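Local coordinates for protein CRISPR-associated endonuclease Cas3-HD (Methanocaldococcus jannaschii, PDB 3S4L) that degrades single-stranded DNA and RNA as the HD nuclease of CRISPR interference, needing magnesium for its action on DNA, at residues E8-K13 / A78-Q83; R41-L46 / R205-T210; K60-L65 / H101-K106; H91-A96 / D147-F152. All coordinates share one frame; numbering follows the deposited sequence.

The four contacts tie together a mostly helical HD-domain fold built round a metal site. Contact 4 holds His-91, a ligand of the calcium ion together with Asp-67, His-123 and His-124. Contact 3 lies deepest, its centre about 8 Å from that of the chain, and the Leu-62 side chain is about 8 Å from that of His-123. Helix 91-107 serves both contacts, which touch where Leu-65 O packs 3.5 Å from Ser-95 CB. Contact 1 lies at the surface, yet its Phe-12 side chain is about 8 Å from the calcium. Contact 2 is remote from the site: its centre is about 34 Å from that of contact 1 and 17 Å from that of contact 3.

Contact 1 of 4, residues E8-K13 / A78-Q83; sequences EVLAFK and AIINDQ
Ile-79 meets Leu-10 and Lys-13 with its two branches spread apart: chi1 of -70° puts CG1 beside the backbone N, which leaves CG2 anti to it, while chi2 of 180° sets CD1 anti to CA, the chain extended. The loop they enter bends at a classic beta bulge, where Ala-11 and Phe-12 both face one residue of the short strand 15-16; the end of helix 73-80 packs against this corner of the HD-domain chain, at its surface. The CD1 methyl rests on backbone, 3.4 Å from Leu-10 O and 3.7 Å from Ala-11 O. CG2 lies 3.5 Å from Lys-13 N and 4.0 Å from Leu-10 CD1, which makes this one branch the link between both ends of the corner. Leu-10 turns toward the helix, and its CD1 also reaches CG1 of Ile-80 at 4.1 Å, the two side chains standing at about a right angle. Polar links to residues nearby add to the apolar packing: Gln-76 OE1 accepts Leu-10 N, and Lys-70 NZ binds Ala-11 O. Phe-12 points the other way, with Lys-70 in a cation-pi contact and the ring of His-20 edge-to-face. Lys-13 lies over the last turn of the helix, where its positive end probably feels the carbonyl dipoles; its CE sits 3.3 Å from Ile-79 O and 3.9 Å from Ile-80 O.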
loop_
_atom_site.group_PDB
_atom_site.type_symbol
_atom_site.label_atom_id
_atom_site.label_comp_id
_atom_site.label_asym_id
_atom_site.label_seq_id
_atom_site.Cartn_x
_atom_site.Cartn_y
_atom_site.Cartn_z
ATOM N N GLU A 8 -7.738 -20.171 -0.286
ATOM C CA GLU A 8 -7.606 -18.965 -1.105
ATOM C C GLU A 8 -6.946 -17.809 -0.339
ATOM O O GLU A 8 -7.136 -17.674 0.872
ATOM C CB GLU A 8 -8.990 -18.547 -1.619
ATOM C CG GLU A 8 -9.041 -18.185 -3.104
ATOM C CD GLU A 8 -7.918 -18.818 -3.911
ATOM O OE1 GLU A 8 -8.014 -20.023 -4.238
ATOM O OE2 GLU A 8 -6.934 -18.103 -4.212
ATOM N N VAL A 9 -6.179 -16.972 -1.040
ATOM C CA VAL A 9 -5.636 -15.754 -0.438
ATOM C C VAL A 9 -6.784 -14.825 -0.038
ATOM O O VAL A 9 -7.475 -14.273 -0.892
ATOM C CB VAL A 9 -4.681 -15.032 -1.399
ATOM C CG1 VAL A 9 -3.945 -13.913 -0.666
ATOM C CG2 VAL A 9 -3.689 -16.025 -1.984
ATOM N N LEU A 10 -6.998 -14.670 1.267
ATOM C CA LEU A 10 -8.208 -14.012 1.771
ATOM C C LEU A 10 -8.030 -12.540 2.154
ATOM O O LEU A 10 -6.989 -12.153 2.694
ATOM C CB LEU A 10 -8.784 -14.798 2.961
ATOM C CG LEU A 10 -9.349 -16.191 2.657
ATOM C CD1 LEU A 10 -9.964 -16.847 3.894
ATOM C CD2 LEU A 10 -10.390 -16.118 1.529
ATOM N N ALA A 11 -9.048 -11.726 1.853
ATOM C CA ALA A 11 -9.118 -10.355 2.356
ATOM C C ALA A 11 -9.876 -10.384 3.679
ATOM O O ALA A 11 -9.537 -9.659 4.621
ATOM C CB ALA A 11 -9.826 -9.419 1.344
ATOM N N PHE A 12 -10.910 -11.226 3.724
ATOM C CA PHE A 12 -11.725 -11.461 4.915
ATOM C C PHE A 12 -12.142 -12.921 4.902
ATOM O O PHE A 12 -12.099 -13.568 3.850
ATOM C CB PHE A 12 -13.001 -10.610 4.897
ATOM C CG PHE A 12 -12.763 -9.161 4.625
ATOM C CD1 PHE A 12 -12.444 -8.296 5.657
ATOM C CD2 PHE A 12 -12.864 -8.658 3.337
ATOM C CE1 PHE A 12 -12.225 -6.945 5.404
ATOM C CE2 PHE A 12 -12.643 -7.310 3.077
ATOM C CZ PHE A 12 -12.325 -6.452 4.114
ATOM N N LYS A 13 -12.579 -13.428 6.053
ATOM C CA LYS A 13 -13.056 -14.804 6.150
ATOM C C LYS A 13 -13.947 -15.161 4.960
ATOM O O LYS A 13 -13.844 -16.260 4.407
ATOM C CB LYS A 13 -13.822 -15.006 7.462
ATOM C CG LYS A 13 -13.512 -16.303 8.178
ATOM C CD LYS A 13 -13.616 -16.109 9.686
ATOM C CE LYS A 13 -12.999 -17.263 10.462
ATOM N NZ LYS A 13 -13.934 -18.418 10.595
ATOM N N ALA A 78 -4.218 -15.669 10.543
ATOM C CA ALA A 78 -5.078 -15.038 11.533
ATOM C C ALA A 78 -6.534 -14.943 11.053
ATOM O O ALA A 78 -7.458 -14.990 11.857
ATOM C CB ALA A 78 -4.530 -13.666 11.929
ATOM N N ILE A 79 -6.734 -14.815 9.744
ATOM C CA ILE A 79 -8.085 -14.712 9.180
ATOM C C ILE A 79 -8.873 -16.014 9.304
ATOM O O ILE A 79 -10.054 -16.002 9.647
ATOM C CB ILE A 79 -8.045 -14.339 7.691
ATOM C CG1 ILE A 79 -7.586 -12.896 7.507
ATOM C CG2 ILE A 79 -9.421 -14.526 7.056
ATOM C CD1 ILE A 79 -7.525 -12.473 6.051
ATOM N N ILE A 80 -8.206 -17.130 9.029
ATOM C CA ILE A 80 -8.841 -18.443 8.992
ATOM C C ILE A 80 -9.059 -19.024 10.382
ATOM O O ILE A 80 -10.004 -19.790 10.613
ATOM C CB ILE A 80 -7.967 -19.435 8.199
ATOM C CG1 ILE A 80 -7.963 -19.062 6.721
ATOM C CG2 ILE A 80 -8.436 -20.877 8.406
ATOM C CD1 ILE A 80 -6.591 -19.123 6.097
ATOM N N ASN A 81 -8.172 -18.669 11.304
ATOM C CA ASN A 81 -8.155 -19.300 12.617
ATOM C C ASN A 81 -8.207 -18.293 13.766
ATOM O O ASN A 81 -7.354 -17.404 13.870
ATOM C CB ASN A 81 -6.917 -20.197 12.748
ATOM C CG ASN A 81 -7.019 -21.170 13.908
ATOM O OD1 ASN A 81 -7.898 -21.049 14.766
ATOM N ND2 ASN A 81 -6.115 -22.145 13.940
ATOM N N ASP A 82 -9.216 -18.438 14.623
ATOM C CA ASP A 82 -9.322 -17.623 15.832
ATOM C C ASP A 82 -8.615 -18.300 17.013
ATOM O O ASP A 82 -9.164 -18.406 18.111
ATOM C CB ASP A 82 -10.783 -17.320 16.174
ATOM N N GLN A 83 -7.405 -18.782 16.748
ATOM C CA GLN A 83 -6.472 -19.237 17.771
ATOM C C GLN A 83 -5.180 -18.484 17.500
ATOM O O GLN A 83 -4.471 -18.086 18.421
ATOM C CB GLN A 83 -6.244 -20.747 17.688
#

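Contact 2 of 4, residues R41-L46 / R205-T210; sequences RALEAL and RFIVGT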
loop_
_atom_site.group_PDB
_atom_site.type_symbol
_atom_site.label_atom_id
_atom_site.label_comp_id
_atom_site.label_asym_id
_atom_site.label_seq_id
_atom_site.Cartn_x
_atom_site.Cartn_y
_atom_site.Cartn_z
ATOM N N ARG A 41 -3.705 17.708 -9.116
ATOM C CA ARG A 41 -3.191 19.009 -8.692
ATOM C C ARG A 41 -2.476 18.970 -7.333
ATOM O O ARG A 41 -1.631 19.820 -7.050
ATOM C CB ARG A 41 -4.278 20.093 -8.758
ATOM C CG ARG A 41 -4.385 20.728 -10.154
ATOM C CD ARG A 41 -5.695 21.450 -10.372
ATOM N NE ARG A 41 -5.504 22.881 -10.602
ATOM C CZ ARG A 41 -5.052 23.414 -11.737
ATOM N NH1 ARG A 41 -4.725 22.634 -12.762
ATOM N NH2 ARG A 41 -4.915 24.733 -11.844
ATOM N N ALA A 42 -2.801 17.972 -6.520
ATOM C CA ALA A 42 -2.113 17.735 -5.260
ATOM C C ALA A 42 -0.705 17.230 -5.539
ATOM O O ALA A 42 0.256 17.738 -4.968
ATOM C CB ALA A 42 -2.880 16.720 -4.413
ATOM N N LEU A 43 -0.597 16.221 -6.405
ATOM C CA LEU A 43 0.700 15.742 -6.891
ATOM C C LEU A 43 1.522 16.878 -7.485
ATOM O O LEU A 43 2.746 16.889 -7.397
ATOM C CB LEU A 43 0.529 14.646 -7.942
ATOM C CG LEU A 43 0.080 13.296 -7.402
ATOM C CD1 LEU A 43 -0.087 12.303 -8.532
ATOM C CD2 LEU A 43 1.073 12.788 -6.341
ATOM N N GLU A 44 0.827 17.841 -8.069
ATOM C CA GLU A 44 1.460 18.940 -8.774
ATOM C C GLU A 44 2.011 19.959 -7.785
ATOM O O GLU A 44 2.817 20.833 -8.141
ATOM C CB GLU A 44 0.441 19.592 -9.715
ATOM C CG GLU A 44 1.035 20.386 -10.863
ATOM C CD GLU A 44 0.038 20.590 -11.999
ATOM O OE1 GLU A 44 -0.917 21.383 -11.826
ATOM O OE2 GLU A 44 0.203 19.943 -13.060
ATOM N N ALA A 45 1.565 19.841 -6.537
ATOM C CA ALA A 45 2.013 20.734 -5.481
ATOM C C ALA A 45 3.186 20.092 -4.742
ATOM O O ALA A 45 3.697 20.639 -3.769
ATOM C CB ALA A 45 0.873 21.045 -4.532
ATOM N N LEU A 46 3.585 18.913 -5.213
ATOM C CA LEU A 46 4.835 18.284 -4.808
ATOM C C LEU A 46 5.762 18.223 -6.020
ATOM O O LEU A 46 6.669 17.393 -6.087
ATOM C CB LEU A 46 4.583 16.873 -4.274
ATOM C CG LEU A 46 3.601 16.721 -3.107
ATOM C CD1 LEU A 46 3.728 15.338 -2.498
ATOM C CD2 LEU A 46 3.852 17.785 -2.063
ATOM N N ARG A 205 0.320 15.861 5.059
ATOM C CA ARG A 205 -0.922 15.306 5.594
ATOM C C ARG A 205 -2.080 15.539 4.627
ATOM O O ARG A 205 -3.005 14.731 4.539
ATOM C CB ARG A 205 -1.257 15.906 6.975
ATOM C CG ARG A 205 -0.373 15.421 8.131
ATOM C CD ARG A 205 -0.990 15.731 9.506
ATOM N NE ARG A 205 -0.194 15.185 10.611
ATOM C CZ ARG A 205 -0.621 14.279 11.496
ATOM N NH1 ARG A 205 -1.860 13.802 11.432
ATOM N NH2 ARG A 205 0.197 13.851 12.456
ATOM N N PHE A 206 -2.021 16.655 3.907
ATOM C CA PHE A 206 -3.057 17.011 2.945
ATOM C C PHE A 206 -2.903 16.204 1.650
ATOM O O PHE A 206 -3.900 15.807 1.041
ATOM C CB PHE A 206 -3.062 18.535 2.699
ATOM C CG PHE A 206 -2.962 18.937 1.243
ATOM C CD1 PHE A 206 -4.090 19.358 0.545
ATOM C CD2 PHE A 206 -1.741 18.919 0.580
ATOM C CE1 PHE A 206 -4.005 19.734 -0.790
ATOM C CE2 PHE A 206 -1.650 19.292 -0.757
ATOM C CZ PHE A 206 -2.785 19.702 -1.440
ATOM N N ILE A 207 -1.664 15.939 1.240
ATOM C CA ILE A 207 -1.433 15.180 0.003
ATOM C C ILE A 207 -1.718 13.690 0.195
ATOM O O ILE A 207 -2.534 13.105 -0.539
ATOM C CB ILE A 207 -0.023 15.428 -0.586
ATOM C CG1 ILE A 207 0.359 14.325 -1.571
ATOM C CG2 ILE A 207 0.996 15.514 0.501
ATOM C CD1 ILE A 207 -0.265 14.508 -2.952
ATOM N N VAL A 208 -1.072 13.089 1.195
ATOM C CA VAL A 208 -1.450 11.757 1.659
ATOM C C VAL A 208 -2.940 11.723 1.958
ATOM O O VAL A 208 -3.644 10.782 1.578
ATOM C CB VAL A 208 -0.713 11.377 2.959
ATOM C CG1 VAL A 208 -1.292 10.092 3.544
ATOM C CG2 VAL A 208 0.771 11.248 2.719
ATOM N N GLY A 209 -3.414 12.752 2.656
ATOM C CA GLY A 209 -4.826 12.875 2.968
ATOM C C GLY A 209 -5.677 12.872 1.717
ATOM O O GLY A 209 -6.742 12.267 1.686
ATOM N N THR A 210 -5.190 13.532 0.669
ATOM C CA THR A 210 -5.892 13.584 -0.622
ATOM C C THR A 210 -5.920 12.224 -1.330
ATOM O O THR A 210 -6.948 11.819 -1.871
ATOM C CB THR A 210 -5.221 14.616 -1.575
ATOM O OG1 THR A 210 -5.072 15.871 -0.901
ATOM C CG2 THR A 210 -6.039 14.814 -2.846
#
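Ala-42 O accepts the N-H of Ala-45 at 2.9 Å, an i to i+3 bond near the end of helix 36-43, and the methyl of the same Ala-42 is the surface on which helix 204-215 packs. Its CB has three neighbours there: Ile-207 CD1 at 3.7 Å, Thr-210 CG2 at 4.0 Å and Phe-206 CZ at 4.2 Å. A side chain this short lets the backbones come close, with the CA atoms of Ala-42 and Ile-207 5.9 Å apart. Ile-207 contributes the largest single share of the buried surface. Its CG1 is anti to the backbone N (chi1 162°), and chi2 of 80° folds CD1 back toward Ala-42 and to 4.0 Å from CD2 of Leu-43, whose side chain crosses it at about a right angle. From the following turn Leu-46 reaches Ile-207 tip to tip, with CD1 3.6 Å from CG1. Every one of these cross-contacts is apolar. Ile-115 of helix 110-121 touches Leu-43, Leu-46 and Ile-207, so a third helix closes over the seam. The contact lies away from the metal site and is plain three-helix packing within the mostly helical HD fold.

Contact 3 of 4, residues K60-L65 / H101-K106; sequences KILIKL and HILLKK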
loop_
_atom_site.group_PDB
_atom_site.type_symbol
_atom_site.label_atom_id
_atom_site.label_comp_id
_atom_site.label_asym_id
_atom_site.label_seq_id
_atom_site.Cartn_x
_atom_site.Cartn_y
_atom_site.Cartn_z
ATOM N N LYS A 60 -5.119 3.278 -9.297
ATOM C CA LYS A 60 -5.454 1.865 -9.415
ATOM C C LYS A 60 -4.412 0.974 -8.741
ATOM O O LYS A 60 -4.722 -0.109 -8.249
ATOM C CB LYS A 60 -5.559 1.446 -10.880
ATOM C CG LYS A 60 -6.803 1.907 -11.630
ATOM C CD LYS A 60 -6.765 1.348 -13.051
ATOM C CE LYS A 60 -7.466 2.241 -14.045
ATOM N NZ LYS A 60 -7.174 1.800 -15.435
ATOM N N ILE A 61 -3.164 1.410 -8.754
ATOM C CA ILE A 61 -2.131 0.595 -8.140
ATOM C C ILE A 61 -2.235 0.647 -6.614
ATOM O O ILE A 61 -2.130 -0.383 -5.949
ATOM C CB ILE A 61 -0.728 0.974 -8.627
ATOM C CG1 ILE A 61 -0.597 0.610 -10.095
ATOM C CG2 ILE A 61 0.321 0.232 -7.827
ATOM C CD1 ILE A 61 0.631 1.167 -10.759
ATOM N N LEU A 62 -2.479 1.836 -6.070
ATOM C CA LEU A 62 -2.714 1.984 -4.638
ATOM C C LEU A 62 -3.912 1.146 -4.232
ATOM O O LEU A 62 -3.924 0.499 -3.183
ATOM C CB LEU A 62 -2.999 3.443 -4.295
ATOM C CG LEU A 62 -1.880 4.395 -4.663
ATOM C CD1 LEU A 62 -2.123 5.724 -3.959
ATOM C CD2 LEU A 62 -0.539 3.785 -4.261
ATOM N N ILE A 63 -4.932 1.180 -5.074
ATOM C CA ILE A 63 -6.134 0.434 -4.812
ATOM C C ILE A 63 -5.772 -1.041 -4.781
ATOM O O ILE A 63 -6.139 -1.762 -3.856
ATOM C CB ILE A 63 -7.214 0.743 -5.873
ATOM C CG1 ILE A 63 -7.766 2.158 -5.654
ATOM C CG2 ILE A 63 -8.356 -0.279 -5.820
ATOM C CD1 ILE A 63 -8.477 2.741 -6.851
ATOM N N LYS A 64 -5.017 -1.496 -5.769
ATOM C CA LYS A 64 -4.752 -2.917 -5.854
ATOM C C LYS A 64 -3.763 -3.410 -4.795
ATOM O O LYS A 64 -3.808 -4.560 -4.372
ATOM C CB LYS A 64 -4.265 -3.276 -7.260
ATOM C CG LYS A 64 -5.333 -3.131 -8.345
ATOM C CD LYS A 64 -4.727 -3.293 -9.728
ATOM C CE LYS A 64 -5.800 -3.410 -10.801
ATOM N NZ LYS A 64 -5.182 -3.403 -12.168
ATOM N N LEU A 65 -2.866 -2.545 -4.361
ATOM C CA LEU A 65 -1.768 -3.016 -3.547
ATOM C C LEU A 65 -1.860 -2.626 -2.076
ATOM O O LEU A 65 -1.065 -3.103 -1.260
ATOM C CB LEU A 65 -0.448 -2.526 -4.139
ATOM C CG LEU A 65 -0.062 -3.075 -5.514
ATOM C CD1 LEU A 65 1.296 -2.495 -5.926
ATOM C CD2 LEU A 65 -0.010 -4.611 -5.499
ATOM N N HIS A 101 8.207 -0.370 -4.603
ATOM C CA HIS A 101 9.043 -0.899 -5.692
ATOM C C HIS A 101 8.265 -1.000 -6.995
ATOM O O HIS A 101 8.782 -0.706 -8.067
ATOM C CB HIS A 101 9.693 -2.236 -5.326
ATOM C CG HIS A 101 10.704 -2.109 -4.241
ATOM N ND1 HIS A 101 11.933 -1.518 -4.441
ATOM C CD2 HIS A 101 10.653 -2.445 -2.930
ATOM C CE1 HIS A 101 12.603 -1.515 -3.301
ATOM N NE2 HIS A 101 11.848 -2.071 -2.369
ATOM N N ILE A 102 7.005 -1.387 -6.887
ATOM C CA ILE A 102 6.168 -1.471 -8.063
ATOM C C ILE A 102 5.908 -0.078 -8.658
ATOM O O ILE A 102 5.980 0.077 -9.870
ATOM C CB ILE A 102 4.888 -2.259 -7.784
ATOM C CG1 ILE A 102 5.240 -3.748 -7.727
ATOM C CG2 ILE A 102 3.843 -2.004 -8.886
ATOM C CD1 ILE A 102 4.424 -4.526 -6.755
ATOM N N LEU A 103 5.667 0.940 -7.828
ATOM C CA LEU A 103 5.482 2.294 -8.359
ATOM C C LEU A 103 6.740 2.811 -9.047
ATOM O O LEU A 103 6.669 3.462 -10.092
ATOM C CB LEU A 103 5.033 3.274 -7.272
ATOM C CG LEU A 103 3.598 3.124 -6.752
ATOM C CD1 LEU A 103 3.368 4.088 -5.576
ATOM C CD2 LEU A 103 2.597 3.374 -7.888
ATOM N N LEU A 104 7.892 2.525 -8.459
ATOM C CA LEU A 104 9.149 3.007 -9.010
ATOM C C LEU A 104 9.349 2.404 -10.391
ATOM O O LEU A 104 9.764 3.096 -11.328
ATOM C CB LEU A 104 10.323 2.621 -8.109
ATOM C CG LEU A 104 11.469 3.618 -7.938
ATOM C CD1 LEU A 104 12.773 2.870 -7.698
ATOM C CD2 LEU A 104 11.611 4.570 -9.113
ATOM N N LYS A 105 9.053 1.114 -10.522
ATOM C CA LYS A 105 9.175 0.456 -11.827
ATOM C C LYS A 105 8.249 1.092 -12.868
ATOM O O LYS A 105 8.686 1.513 -13.933
ATOM C CB LYS A 105 8.863 -1.035 -11.714
ATOM C CG LYS A 105 9.149 -1.802 -12.983
ATOM C CD LYS A 105 10.632 -2.036 -13.149
ATOM C CE LYS A 105 10.961 -2.533 -14.556
ATOM N NZ LYS A 105 9.846 -3.324 -15.163
ATOM N N LYS A 106 6.968 1.178 -12.530
ATOM C CA LYS A 106 5.946 1.647 -13.462
ATOM C C LYS A 106 6.136 3.100 -13.901
ATOM O O LYS A 106 5.908 3.426 -15.064
ATOM C CB LYS A 106 4.538 1.440 -12.873
ATOM C CG LYS A 106 3.400 2.028 -13.714
ATOM C CD LYS A 106 3.061 1.155 -14.924
ATOM C CE LYS A 106 2.961 1.977 -16.219
ATOM N NZ LYS A 106 2.634 1.138 -17.417
#
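Ile-61 reaches from helix 52-65 toward Leu-103 of helix 91-107, and its atoms can be followed outward one by one. CB lies 4.2 Å from Leu-103 CD2. The CG2 branch comes to 3.9 Å from that same CD2 and lies 4.3 Å from Ile-102 CG2. With chi1 of -67° CG1 stands beside the backbone N, and chi2 of 169° carries CD1 out straight. At this tip CD1 has Leu-103 CD2 and the aliphatic CG of Lys-106 each at 4.1 Å. Leu-103 CD2 is therefore approached by CB and both ends of the isoleucine, the two side chains sliding past each other in opposite directions. The other methyl of Leu-103, CD1, lies 4.1 Å from Leu-62 CD2, so the leucine fork spans two consecutive residues of the facing helix. One turn after Ile-61, Leu-65 sets its CD1 3.8 Å from Ile-102 CD1, and the same methyl also meets CB and CG2 of that isoleucine. The segment axes run nearly antiparallel, at 153°, and come no closer than 11.1 Å, a separation bridged by these branched chains. Ile-163 and Ile-167 of helix 159-167 pack on Leu-65, and Ile-167 on Ile-102 too. Lys-106 contributes only methylene carbon, the rest of its chain turning off from helix 52-65. This is antiparallel helix packing near the centre of the HD domain, with the Leu-65 side chain about 8 Å from that of the metal ligand Asp-67. The chemistry is entirely aliphatic, which implies that the helices meet here through shape and burial, without directional bonds between them.

Contact 4 of 4, residues H91-A96 / D147-F152; sequences HELVSA and DKLKKF. With CA (calcium ion), chain C.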
loop_
_atom_site.group_PDB
_atom_site.type_symbol
_atom_site.label_atom_id
_atom_site.label_comp_id
_atom_site.label_asym_id
_atom_site.label_seq_id
_atom_site.Cartn_x
_atom_site.Cartn_y
_atom_site.Cartn_z
ATOM N N HIS A 91 -0.137 -5.241 8.408
ATOM C CA HIS A 91 -0.043 -5.561 6.988
ATOM C C HIS A 91 0.378 -4.370 6.123
ATOM O O HIS A 91 1.079 -4.543 5.117
ATOM C CB HIS A 91 -1.381 -6.092 6.487
ATOM C CG HIS A 91 -2.485 -5.083 6.547
ATOM N ND1 HIS A 91 -3.141 -4.756 7.707
ATOM C CD2 HIS A 91 -3.051 -4.337 5.568
ATOM C CE1 HIS A 91 -4.062 -3.840 7.454
ATOM N NE2 HIS A 91 -4.020 -3.572 6.169
ATOM N N GLU A 92 -0.031 -3.164 6.509
ATOM C CA GLU A 92 0.207 -1.997 5.653
ATOM C C GLU A 92 1.685 -1.666 5.454
ATOM O O GLU A 92 2.058 -1.060 4.443
ATOM C CB GLU A 92 -0.565 -0.753 6.133
ATOM C CG GLU A 92 -0.226 -0.276 7.525
ATOM C CD GLU A 92 -1.194 -0.824 8.577
ATOM O OE1 GLU A 92 -1.456 -2.047 8.580
ATOM O OE2 GLU A 92 -1.700 -0.025 9.394
ATOM N N LEU A 93 2.526 -2.048 6.415
ATOM C CA LEU A 93 3.972 -1.794 6.296
ATOM C C LEU A 93 4.549 -2.670 5.191
ATOM O O LEU A 93 5.402 -2.240 4.416
ATOM C CB LEU A 93 4.700 -2.061 7.616
ATOM C CG LEU A 93 4.763 -0.954 8.680
ATOM C CD1 LEU A 93 3.412 -0.389 9.037
ATOM C CD2 LEU A 93 5.465 -1.494 9.932
ATOM N N VAL A 94 4.065 -3.906 5.127
ATOM C CA VAL A 94 4.445 -4.825 4.067
ATOM C C VAL A 94 3.852 -4.399 2.728
ATOM O O VAL A 94 4.508 -4.538 1.701
ATOM C CB VAL A 94 3.995 -6.255 4.373
ATOM C CG1 VAL A 94 4.191 -7.147 3.141
ATOM C CG2 VAL A 94 4.745 -6.772 5.588
ATOM N N SER A 95 2.624 -3.881 2.742
ATOM C CA SER A 95 2.036 -3.278 1.531
ATOM C C SER A 95 2.890 -2.109 1.000
ATOM O O SER A 95 3.180 -2.032 -0.203
ATOM C CB SER A 95 0.605 -2.777 1.787
ATOM O OG SER A 95 -0.297 -3.808 2.164
ATOM N N ALA A 96 3.280 -1.209 1.904
ATOM C CA ALA A 96 4.076 -0.036 1.537
ATOM C C ALA A 96 5.354 -0.427 0.809
ATOM O O ALA A 96 5.767 0.236 -0.151
ATOM C CB ALA A 96 4.402 0.816 2.769
ATOM N N ASP A 147 8.432 -3.573 16.164
ATOM C CA ASP A 147 7.256 -4.140 16.811
ATOM C C ASP A 147 6.243 -4.666 15.768
ATOM O O ASP A 147 5.678 -5.756 15.907
ATOM C CB ASP A 147 6.574 -3.067 17.684
ATOM C CG ASP A 147 7.351 -2.760 18.965
ATOM O OD1 ASP A 147 8.244 -3.559 19.327
ATOM O OD2 ASP A 147 7.054 -1.729 19.622
ATOM N N LYS A 148 6.019 -3.883 14.720
ATOM C CA LYS A 148 4.909 -4.168 13.819
ATOM C C LYS A 148 5.276 -5.205 12.767
ATOM O O LYS A 148 4.421 -5.708 12.040
ATOM C CB LYS A 148 4.383 -2.882 13.177
ATOM C CG LYS A 148 3.738 -1.894 14.156
ATOM C CD LYS A 148 3.513 -0.539 13.440
ATOM C CE LYS A 148 2.565 0.386 14.202
ATOM N NZ LYS A 148 1.985 1.415 13.270
ATOM N N LEU A 149 6.559 -5.532 12.705
ATOM C CA LEU A 149 7.036 -6.522 11.749
ATOM C C LEU A 149 7.588 -7.757 12.454
ATOM O O LEU A 149 7.979 -8.733 11.809
ATOM C CB LEU A 149 8.074 -5.898 10.811
ATOM C CG LEU A 149 7.362 -4.968 9.840
ATOM C CD1 LEU A 149 8.324 -4.231 8.921
ATOM C CD2 LEU A 149 6.364 -5.821 9.039
ATOM N N LYS A 150 7.603 -7.715 13.781
ATOM C CA LYS A 150 8.175 -8.810 14.564
ATOM C C LYS A 150 7.707 -10.175 14.058
ATOM O O LYS A 150 8.525 -11.057 13.780
ATOM C CB LYS A 150 7.823 -8.662 16.048
ATOM C CG LYS A 150 8.606 -9.613 16.966
ATOM C CD LYS A 150 8.333 -9.316 18.438
ATOM C CE LYS A 150 9.313 -10.058 19.343
ATOM N NZ LYS A 150 9.154 -11.536 19.234
ATOM N N LYS A 151 6.390 -10.340 13.923
ATOM C CA LYS A 151 5.824 -11.635 13.527
ATOM C C LYS A 151 5.700 -11.847 12.010
ATOM O O LYS A 151 5.055 -12.798 11.569
ATOM C CB LYS A 151 4.474 -11.881 14.214
ATOM C CG LYS A 151 4.592 -12.232 15.681
ATOM C CD LYS A 151 5.749 -13.196 15.895
ATOM C CE LYS A 151 5.692 -13.890 17.249
ATOM N NZ LYS A 151 6.615 -15.069 17.273
ATOM N N PHE A 152 6.315 -10.984 11.207
ATOM C CA PHE A 152 6.288 -11.212 9.762
ATOM C C PHE A 152 7.103 -12.462 9.420
ATOM O O PHE A 152 8.268 -12.580 9.806
ATOM C CB PHE A 152 6.806 -10.003 8.978
ATOM C CG PHE A 152 6.831 -10.214 7.476
ATOM C CD1 PHE A 152 5.643 -10.266 6.745
ATOM C CD2 PHE A 152 8.039 -10.342 6.792
ATOM C CE1 PHE A 152 5.659 -10.457 5.361
ATOM C CE2 PHE A 152 8.065 -10.525 5.408
ATOM C CZ PHE A 152 6.871 -10.588 4.689
HETATM CA CA CA C . -5.756 -2.453 5.142
HETATM O O HOH W 1 -7.928 -4.163 5.713
HETATM O O HOH W 2 -7.563 -1.928 3.786
#
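Leu-93 and Val-94 pack on the segment 147-152 from the same helical turn that gives His-91 to the metal, so apolar core and metal ligand lie only two or three residues apart. The CB of His-91 points away from 147-152, and its NE2 binds the calcium ion at 2.3 Å. With chi1 of 65° the imidazole CG sits between the backbone N and the carbonyl carbon, and Glu-92 OE1 lies 3.2 Å above the ring plane of His-91, displaced toward the rim. Asp-67, His-123 and His-124 also bind the ion, joined by two waters; all four protein ligands are those of the catalytic magnesium site. On the packing side Leu-93 CD2 is the busiest methyl: Lys-148 CB is 3.7 Å from it and Leu-149 CG 4.0 Å. Lys-148 crosses Leu-93 at about a right angle. Val-94 spends its CG2 on two partners, Leu-149 CD2 at 3.9 Å and the phenyl ring of Phe-152, whose CD1 is 3.8 Å away. A type I turn from Leu-149 to Phe-152 brings that ring back, with the Phe-152 N bonded to Leu-149 O at 2.9 Å and chi1 of 178° setting its CG anti to the backbone N. Helix 181-197 packs on the same residues, with Val-188 on Leu-93, Ile-185 on Leu-149 and Ile-184 on Phe-152, while helix 110-121 touches Ser-95 and Ala-96; the N-terminal part of helix 91-107 thus lies between the metal site, the 142-149 region and these two helices.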